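Local structure of conserved hypothetical protein TM1506 (Thermotoga maritima, 1VK9) at residues F78-K83 and L97-E102; E128-E133 and I141-S146. The protein is of unknown function but has a cytidine deaminase-like fold and binds zinc ions. All coordinates share one frame; numbering follows the deposited sequence.

In the fold
Interactions 1 and 2 follow one another along the chain, about 14 Å apart, centre to centre. They meet where helices 73-82 and 137-145 pack on each other: CE1 and CE2 of Phe-78 lie 3.7 Å from CG2 of Ile-141 and CG1 of Val-144, respectively, and CB of Lys-81 is 3.6 Å from CD1 of Ile-141. Helix 73-82 thus packs on 94-102 and 137-145, and helix 126-132 touches 137-145 and, through Val-131 on Lys-73, 73-82 as well. Interaction 1 carries a zinc ion on Glu-102. In interaction 2 the side chain of Val-131 is about 12 Å from a zinc ion and about 4 Å from an unidentified molecule, probably from the crystallisation liquor, which also hydrogen-bonds OE1 of Glu-128.

Interaction 1. Residues F78-K83 and L97-E102; sequences FLLKMK and LKLMNE. With ZN (zinc ion), chain B.
Leu-80 pushes its forked end between Leu-99 and Met-100, joining helices 73-82 and 94-102, which precede and follow strand 86-93 in the cytidine deaminase-like fold. The two methyls of the fork have different partners. CD1 lies against the branch point of Leu-99, 3.9 Å from its CG, and also meets one arm of that leucine, with CD2 of Leu-99 4.2 Å away. CD2 of Leu-80 turns to the selenium of Met-100, a selenomethionine, at a looser 4.4 Å from SE. The two leucine side chains meet at a slant. With CG anti to its carbonyl carbon (chi1 -84°), Leu-80 points its fork at the other helix. The contact is wholly apolar and small, about 146 Å² over both sides, and the backbones come nearest at Leu-80 and Met-100, whose CA atoms are 7.3 Å apart.

Further out, Tyr-103 and Gln-105 from the loop after helix 94-102 also touch Leu-80, and Phe-107 of strand 107-109 packs on Met-100. Helix 73-82 stops just past the contact, where Lys-83 takes a positive phi while its N still bonds to O of Leu-80 at 3.2 Å. On the other helix, N of Glu-102 bonds to O of Lys-98 at 3.1 Å, carrying the helical pattern to the residue that holds the metal. The side chain of Glu-102 does not reach helix 73-82; it runs out extended from the end of its own helix and grips a zinc ion with both carboxylate oxygens, OE1 at 2.2 Å and OE2 at 2.5 Å from the metal.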
ATOM      1  N   PHE A  78      -1.775  -3.404  -5.247  1.00 31.97           N
ATOM      2  CA  PHE A  78      -1.473  -4.560  -4.411  1.00 30.90           C
ATOM      3  C   PHE A  78      -2.194  -4.439  -3.063  1.00 30.69           C
ATOM      4  O   PHE A  78      -2.921  -5.354  -2.645  1.00 30.47           O
ATOM      5  CB  PHE A  78       0.026  -4.698  -4.214  1.00 29.68           C
ATOM      6  CG  PHE A  78       0.727  -5.331  -5.374  1.00 29.64           C
ATOM      7  CD1 PHE A  78       0.740  -6.708  -5.528  1.00 30.20           C
ATOM      8  CD2 PHE A  78       1.377  -4.560  -6.308  1.00 24.68           C
ATOM      9  CE1 PHE A  78       1.379  -7.291  -6.598  1.00 26.39           C
ATOM     10  CE2 PHE A  78       2.025  -5.143  -7.375  1.00 26.63           C
ATOM     11  CZ  PHE A  78       2.018  -6.506  -7.523  1.00 26.91           C
ATOM     12  N   LEU A  79      -2.023  -3.291  -2.418  1.00 29.15           N
ATOM     13  CA  LEU A  79      -2.611  -3.071  -1.120  1.00 28.88           C
ATOM     14  C   LEU A  79      -4.161  -3.152  -1.189  1.00 29.19           C
ATOM     15  O   LEU A  79      -4.781  -3.757  -0.308  1.00 29.79           O
ATOM     16  CB  LEU A  79      -2.083  -1.762  -0.520  1.00 28.79           C
ATOM     17  CG  LEU A  79      -0.575  -1.721  -0.187  1.00 30.07           C
ATOM     18  CD1 LEU A  79      -0.116  -0.323   0.260  1.00 18.96           C
ATOM     19  CD2 LEU A  79      -0.167  -2.768   0.856  1.00 12.69           C
ATOM     20  N   LEU A  80      -4.774  -2.596  -2.241  1.00 26.10           N
ATOM     21  CA  LEU A  80      -6.235  -2.630  -2.386  1.00 26.26           C
ATOM     22  C   LEU A  80      -6.740  -4.064  -2.428  1.00 28.35           C
ATOM     23  O   LEU A  80      -7.740  -4.409  -1.774  1.00 30.23           O
ATOM     24  CB  LEU A  80      -6.705  -1.914  -3.649  1.00 23.32           C
ATOM     25  CG  LEU A  80      -6.880  -0.393  -3.581  1.00 28.90           C
ATOM     26  CD1 LEU A  80      -7.516   0.101  -4.863  1.00 37.04           C
ATOM     27  CD2 LEU A  80      -7.708   0.043  -2.406  1.00 22.22           C
ATOM     28  N   LYS A  81      -6.037  -4.907  -3.178  1.00 27.27           N
ATOM     29  CA  LYS A  81      -6.444  -6.295  -3.294  1.00 28.52           C
ATOM     30  C   LYS A  81      -6.370  -7.010  -1.941  1.00 30.02           C
ATOM     31  O   LYS A  81      -7.181  -7.905  -1.657  1.00 29.76           O
ATOM     32  CB  LYS A  81      -5.634  -7.028  -4.366  1.00 27.41           C
ATOM     33  CG  LYS A  81      -5.931  -8.513  -4.493  1.00 29.84           C
ATOM     34  CD  LYS A  81      -7.378  -8.767  -4.951  1.00 42.05           C
ATOM     35  CE  LYS A  81      -7.474  -9.562  -6.250  1.00 43.59           C
ATOM     36  NZ  LYS A  81      -7.255 -10.950  -5.883  1.00 35.29           N
HETATM   37  N   MSE A  82      -5.437  -6.592  -1.090  1.00 29.90           N
HETATM   38  CA  MSE A  82      -5.229  -7.318   0.155  1.00 31.01           C
HETATM   39  C   MSE A  82      -6.225  -6.925   1.231  1.00 30.55           C
HETATM   40  O   MSE A  82      -6.315  -7.584   2.263  1.00 31.43           O
HETATM   41  CB  MSE A  82      -3.809  -7.142   0.640  1.00 31.05           C
HETATM   42  CG  MSE A  82      -2.833  -7.973  -0.136  1.00 42.67           C
HETATM   43 SE   MSE A  82      -1.036  -7.788   0.571  1.00 65.60          SE
HETATM   44  CE  MSE A  82      -0.604  -6.091  -0.275  1.00 58.74           C
ATOM     45  N   LYS A  83      -6.965  -5.850   0.983  1.00 29.12           N
ATOM     46  CA  LYS A  83      -8.020  -5.418   1.884  1.00 29.31           C
ATOM     47  C   LYS A  83      -7.553  -5.147   3.333  1.00 30.15           C
ATOM     48  O   LYS A  83      -8.067  -5.723   4.298  1.00 31.41           O
ATOM     49  CB  LYS A  83      -9.170  -6.419   1.817  1.00 26.89           C
ATOM     50  CG  LYS A  83      -9.779  -6.480   0.419  1.00 30.90           C
ATOM     51  CD  LYS A  83     -11.173  -7.113   0.380  1.00 32.69           C
ATOM     52  CE  LYS A  83     -12.152  -6.322   1.229  1.00 40.05           C
ATOM     53  NZ  LYS A  83     -13.516  -6.300   0.662  1.00 40.53           N
ATOM     54  N   LEU A  97      -3.912   8.085  -4.686  1.00 28.47           N
ATOM     55  CA  LEU A  97      -4.984   8.667  -3.891  1.00 28.83           C
ATOM     56  C   LEU A  97      -6.325   8.544  -4.621  1.00 28.87           C
ATOM     57  O   LEU A  97      -7.344   8.191  -4.021  1.00 29.18           O
ATOM     58  CB  LEU A  97      -4.652  10.133  -3.551  1.00 28.48           C
ATOM     59  CG  LEU A  97      -5.607  11.037  -2.757  1.00 31.96           C
ATOM     60  CD1 LEU A  97      -4.809  12.168  -2.145  1.00 37.33           C
ATOM     61  CD2 LEU A  97      -6.707  11.636  -3.642  1.00 26.99           C
ATOM     62  N   LYS A  98      -6.317   8.829  -5.920  1.00 28.99           N
ATOM     63  CA  LYS A  98      -7.535   8.843  -6.730  1.00 30.43           C
ATOM     64  C   LYS A  98      -8.140   7.451  -6.732  1.00 32.68           C
ATOM     65  O   LYS A  98      -9.366   7.295  -6.640  1.00 34.22           O
ATOM     66  CB  LYS A  98      -7.193   9.222  -8.166  1.00 28.96           C
ATOM     67  CG  LYS A  98      -7.742  10.514  -8.626  1.00 35.02           C
ATOM     68  CD  LYS A  98      -6.668  11.573  -8.711  1.00 41.04           C
ATOM     69  CE  LYS A  98      -6.710  12.291 -10.049  1.00 50.92           C
ATOM     70  NZ  LYS A  98      -6.435  11.313 -11.147  1.00 52.76           N
ATOM     71  N   LEU A  99      -7.255   6.449  -6.820  1.00 33.36           N
ATOM     72  CA  LEU A  99      -7.633   5.046  -6.928  1.00 33.18           C
ATOM     73  C   LEU A  99      -8.270   4.559  -5.649  1.00 34.36           C
ATOM     74  O   LEU A  99      -9.334   3.930  -5.678  1.00 36.25           O
ATOM     75  CB  LEU A  99      -6.430   4.170  -7.269  1.00 31.93           C
ATOM     76  CG  LEU A  99      -6.709   2.710  -7.637  1.00 28.63           C
ATOM     77  CD1 LEU A  99      -7.578   2.578  -8.878  1.00 19.38           C
ATOM     78  CD2 LEU A  99      -5.376   2.039  -7.872  1.00 32.80           C
HETATM   79  N   MSE A 100      -7.623   4.858  -4.530  1.00 32.27           N
HETATM   80  CA  MSE A 100      -8.120   4.419  -3.241  1.00 32.54           C
HETATM   81  C   MSE A 100      -9.441   5.052  -2.885  1.00 31.11           C
HETATM   82  O   MSE A 100     -10.264   4.391  -2.261  1.00 31.00           O
HETATM   83  CB  MSE A 100      -7.083   4.685  -2.171  1.00 35.98           C
HETATM   84  CG  MSE A 100      -5.773   4.126  -2.600  1.00 46.90           C
HETATM   85 SE   MSE A 100      -4.822   3.208  -1.231  1.00 72.58          SE
HETATM   86  CE  MSE A 100      -4.057   4.741  -0.354  1.00 64.15           C
ATOM     87  N   ASN A 101      -9.662   6.307  -3.296  1.00 27.95           N
ATOM     88  CA  ASN A 101     -10.987   6.876  -3.166  1.00 29.13           C
ATOM     89  C   ASN A 101     -12.027   6.165  -4.010  1.00 28.64           C
ATOM     90  O   ASN A 101     -13.128   5.945  -3.549  1.00 28.93           O
ATOM     91  CB  ASN A 101     -11.016   8.382  -3.421  1.00 32.22           C
ATOM     92  CG  ASN A 101     -10.284   9.165  -2.336  1.00 41.59           C
ATOM     93  OD1 ASN A 101     -10.384   8.851  -1.136  1.00 45.18           O
ATOM     94  ND2 ASN A 101      -9.500  10.163  -2.755  1.00 52.25           N
ATOM     95  N   GLU A 102     -11.683   5.783  -5.240  1.00 27.58           N
ATOM     96  CA  GLU A 102     -12.644   5.101  -6.092  1.00 24.28           C
ATOM     97  C   GLU A 102     -13.090   3.804  -5.389  1.00 25.49           C
ATOM     98  O   GLU A 102     -14.253   3.354  -5.530  1.00 23.93           O
ATOM     99  CB  GLU A 102     -12.014   4.807  -7.467  1.00 23.16           C
ATOM    100  CG  GLU A 102     -12.902   4.005  -8.420  1.00 22.23           C
ATOM    101  CD  GLU A 102     -12.208   3.525  -9.678  1.00 22.23           C
ATOM    102  OE1 GLU A 102     -10.983   3.638  -9.785  1.00 27.45           O
ATOM    103  OE2 GLU A 102     -12.890   3.042 -10.602  1.00 28.05           O
TER
HETATM  104 ZN    ZN B 140     -10.755   2.848 -11.801  0.50 51.81          ZN

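Interaction 2. Residues E128-E133 and I141-S146; sequences EKLVLE and IRIVLS
Val-131 sets one methyl, CG1, into the shallow notch between Ile-143 and Val-144 on the facing helix. That methyl is 4.1 Å from CG2 of Val-144 and 4.2 Å from CG2 of Ile-143, so two neighbouring methyls form the walls of the hollow. Beside it, Leu-130 and Ile-143 meet at their outer ends, CD1 to CD1, at 4.0 Å. With CG1 anti to its backbone N (chi1 -153°) and CD1 extended beyond it, Ile-143 reaches Leu-130, and CG2 is left to Val-131; its two branches thus serve different partners. The segments 128-132 and 141-145 run roughly antiparallel, 145° between directions, with axes 10.7 Å apart at closest approach, a helical hairpin closed by a short connection. Just past the contact, OG of Ser-146 donates to O of Ile-143 over 2.9 Å, taking up a carbonyl at the C-terminal end of the helix.

Around this pair, Met-134 touches Ile-143 and Leu-48 touches Val-144. Glu-128 links helix 126-132 to the start of helix 73-82 and the end of strand 86-93, by hydrogen bonds to N of Lys-73 and OG of Ser-93, while helix 137-145 rests its Leu-145 on Val-52 of helix 49-57.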
ATOM      1  N   GLU A 128       5.610   3.414 -12.099  1.00 37.30           N
ATOM      2  CA  GLU A 128       4.476   4.326 -12.089  1.00 35.86           C
ATOM      3  C   GLU A 128       4.051   4.676 -13.534  1.00 34.38           C
ATOM      4  O   GLU A 128       2.838   4.716 -13.824  1.00 32.86           O
ATOM      5  CB  GLU A 128       4.785   5.557 -11.212  1.00 35.23           C
ATOM      6  CG  GLU A 128       3.669   6.603 -11.071  1.00 42.48           C
ATOM      7  CD  GLU A 128       2.789   6.444  -9.825  1.00 48.19           C
ATOM      8  OE1 GLU A 128       2.255   5.331  -9.618  1.00 53.46           O
ATOM      9  OE2 GLU A 128       2.605   7.439  -9.066  1.00 39.03           O
ATOM     10  N   LYS A 129       5.028   4.910 -14.423  1.00 32.80           N
ATOM     11  CA  LYS A 129       4.727   5.229 -15.819  1.00 34.03           C
ATOM     12  C   LYS A 129       4.048   4.038 -16.468  1.00 36.90           C
ATOM     13  O   LYS A 129       3.050   4.204 -17.187  1.00 40.78           O
ATOM     14  CB  LYS A 129       5.965   5.627 -16.632  1.00 34.01           C
ATOM     15  CG  LYS A 129       5.652   6.084 -18.086  1.00 34.57           C
ATOM     16  CD  LYS A 129       6.896   6.639 -18.815  1.00 53.25           C
ATOM     17  CE  LYS A 129       6.944   6.231 -20.302  1.00 54.07           C
ATOM     18  NZ  LYS A 129       8.347   6.081 -20.780  1.00 52.62           N
ATOM     19  N   LEU A 130       4.577   2.841 -16.212  1.00 34.96           N
ATOM     20  CA  LEU A 130       3.985   1.616 -16.726  1.00 33.38           C
ATOM     21  C   LEU A 130       2.473   1.531 -16.436  1.00 34.22           C
ATOM     22  O   LEU A 130       1.669   1.306 -17.345  1.00 36.72           O
ATOM     23  CB  LEU A 130       4.723   0.407 -16.149  1.00 32.13           C
ATOM     24  CG  LEU A 130       4.251  -0.984 -16.575  1.00 34.84           C
ATOM     25  CD1 LEU A 130       4.204  -1.140 -18.125  1.00 31.95           C
ATOM     26  CD2 LEU A 130       5.110  -2.068 -15.910  1.00 20.52           C
ATOM     27  N   VAL A 131       2.085   1.742 -15.180  1.00 32.03           N
ATOM     28  CA  VAL A 131       0.706   1.502 -14.770  1.00 29.97           C
ATOM     29  C   VAL A 131      -0.158   2.755 -14.788  1.00 33.61           C
ATOM     30  O   VAL A 131      -1.357   2.680 -14.459  1.00 34.06           O
ATOM     31  CB  VAL A 131       0.630   0.825 -13.377  1.00 28.52           C
ATOM     32  CG1 VAL A 131       1.436  -0.463 -13.369  1.00 20.54           C
ATOM     33  CG2 VAL A 131       1.109   1.775 -12.273  1.00 19.88           C
ATOM     34  N   LEU A 132       0.439   3.894 -15.165  1.00 35.76           N
ATOM     35  CA  LEU A 132      -0.227   5.208 -15.052  1.00 36.32           C
ATOM     36  C   LEU A 132      -1.560   5.296 -15.794  1.00 35.56           C
ATOM     37  O   LEU A 132      -2.535   5.738 -15.212  1.00 35.17           O
ATOM     38  CB  LEU A 132       0.693   6.366 -15.469  1.00 36.66           C
ATOM     39  CG  LEU A 132       0.135   7.807 -15.441  1.00 35.03           C
ATOM     40  CD1 LEU A 132       0.211   8.457 -14.057  1.00 33.78           C
ATOM     41  CD2 LEU A 132       0.842   8.692 -16.468  1.00 33.19           C
ATOM     42  N   GLU A 133      -1.608   4.891 -17.064  1.00 36.06           N
ATOM     43  CA  GLU A 133      -2.880   4.970 -17.780  1.00 39.40           C
ATOM     44  C   GLU A 133      -3.712   3.617 -17.760  1.00 38.76           C
ATOM     45  O   GLU A 133      -4.615   3.396 -18.564  1.00 40.43           O
ATOM     46  CB  GLU A 133      -2.781   5.757 -19.142  1.00 39.92           C
ATOM     47  CG  GLU A 133      -2.305   7.253 -19.069  1.00 48.34           C
ATOM     48  CD  GLU A 133      -3.363   8.378 -18.748  1.00 66.03           C
ATOM     49  OE1 GLU A 133      -4.572   8.266 -19.070  1.00 69.02           O
ATOM     50  OE2 GLU A 133      -2.980   9.452 -18.187  1.00 67.12           O
ATOM     51  N   ILE A 141      -1.529  -5.428 -10.820  1.00 27.65           N
ATOM     52  CA  ILE A 141      -0.864  -6.520 -10.110  1.00 26.85           C
ATOM     53  C   ILE A 141      -0.282  -7.570 -11.109  1.00 30.61           C
ATOM     54  O   ILE A 141       0.890  -7.936 -11.049  1.00 33.21           O
ATOM     55  CB  ILE A 141      -1.894  -7.191  -9.124  1.00 24.74           C
ATOM     56  CG1 ILE A 141      -2.154  -6.311  -7.904  1.00 26.55           C
ATOM     57  CG2 ILE A 141      -1.418  -8.549  -8.631  1.00 22.00           C
ATOM     58  CD1 ILE A 141      -3.509  -6.509  -7.236  1.00 15.93           C
ATOM     59  N   ARG A 142      -1.104  -8.059 -12.022  1.00 31.11           N
ATOM     60  CA  ARG A 142      -0.636  -9.018 -13.004  1.00 32.17           C
ATOM     61  C   ARG A 142       0.590  -8.456 -13.786  1.00 31.65           C
ATOM     62  O   ARG A 142       1.632  -9.097 -13.829  1.00 34.02           O
ATOM     63  CB  ARG A 142      -1.812  -9.506 -13.889  1.00 30.84           C
ATOM     64  CG  ARG A 142      -1.437 -10.019 -15.330  1.00 51.84           C
ATOM     65  CD  ARG A 142      -2.529 -10.880 -16.056  1.00 65.31           C
ATOM     66  NE  ARG A 142      -3.382 -11.573 -15.086  1.00 75.42           N
ATOM     67  CZ  ARG A 142      -4.541 -11.113 -14.612  1.00 79.66           C
ATOM     68  NH1 ARG A 142      -5.033  -9.953 -15.037  1.00 83.43           N
ATOM     69  NH2 ARG A 142      -5.220 -11.825 -13.716  1.00 77.58           N
ATOM     70  N   ILE A 143       0.498  -7.263 -14.366  1.00 31.25           N
ATOM     71  CA  ILE A 143       1.620  -6.750 -15.146  1.00 30.55           C
ATOM     72  C   ILE A 143       2.852  -6.489 -14.281  1.00 31.95           C
ATOM     73  O   ILE A 143       3.972  -6.759 -14.722  1.00 33.79           O
ATOM     74  CB  ILE A 143       1.251  -5.503 -16.018  1.00 30.89           C
ATOM     75  CG1 ILE A 143       2.170  -5.429 -17.247  1.00 31.75           C
ATOM     76  CG2 ILE A 143       1.371  -4.215 -15.224  1.00 24.43           C
ATOM     77  CD1 ILE A 143       1.796  -4.361 -18.303  1.00 35.06           C
ATOM     78  N   VAL A 144       2.672  -5.992 -13.058  1.00 30.79           N
ATOM     79  CA  VAL A 144       3.841  -5.750 -12.211  1.00 31.18           C
ATOM     80  C   VAL A 144       4.552  -7.064 -11.881  1.00 33.35           C
ATOM     81  O   VAL A 144       5.785  -7.139 -11.929  1.00 33.93           O
ATOM     82  CB  VAL A 144       3.518  -4.970 -10.931  1.00 30.41           C
ATOM     83  CG1 VAL A 144       4.708  -4.980  -9.971  1.00 22.88           C
ATOM     84  CG2 VAL A 144       3.144  -3.545 -11.282  1.00 30.74           C
ATOM     85  N   LEU A 145       3.781  -8.104 -11.582  1.00 33.10           N
ATOM     86  CA  LEU A 145       4.373  -9.399 -11.268  1.00 33.52           C
ATOM     87  C   LEU A 145       5.187  -9.963 -12.423  1.00 34.87           C
ATOM     88  O   LEU A 145       6.176 -10.672 -12.209  1.00 36.24           O
ATOM     89  CB  LEU A 145       3.308 -10.392 -10.819  1.00 31.65           C
ATOM     90  CG  LEU A 145       2.712 -10.085  -9.448  1.00 28.80           C
ATOM     91  CD1 LEU A 145       1.583 -11.041  -9.135  1.00 19.34           C
ATOM     92  CD2 LEU A 145       3.778 -10.131  -8.368  1.00 24.58           C
ATOM     93  N   SER A 146       4.795  -9.626 -13.643  1.00 35.27           N
ATOM     94  CA  SER A 146       5.500 -10.126 -14.804  1.00 38.25           C
ATOM     95  C   SER A 146       6.800  -9.341 -15.047  1.00 41.21           C
ATOM     96  O   SER A 146       7.409  -9.444 -16.114  1.00 43.61           O
ATOM     97  CB  SER A 146       4.584 -10.127 -16.031  1.00 38.28           C
ATOM     98  OG  SER A 146       4.561  -8.848 -16.640  1.00 38.01           O
TER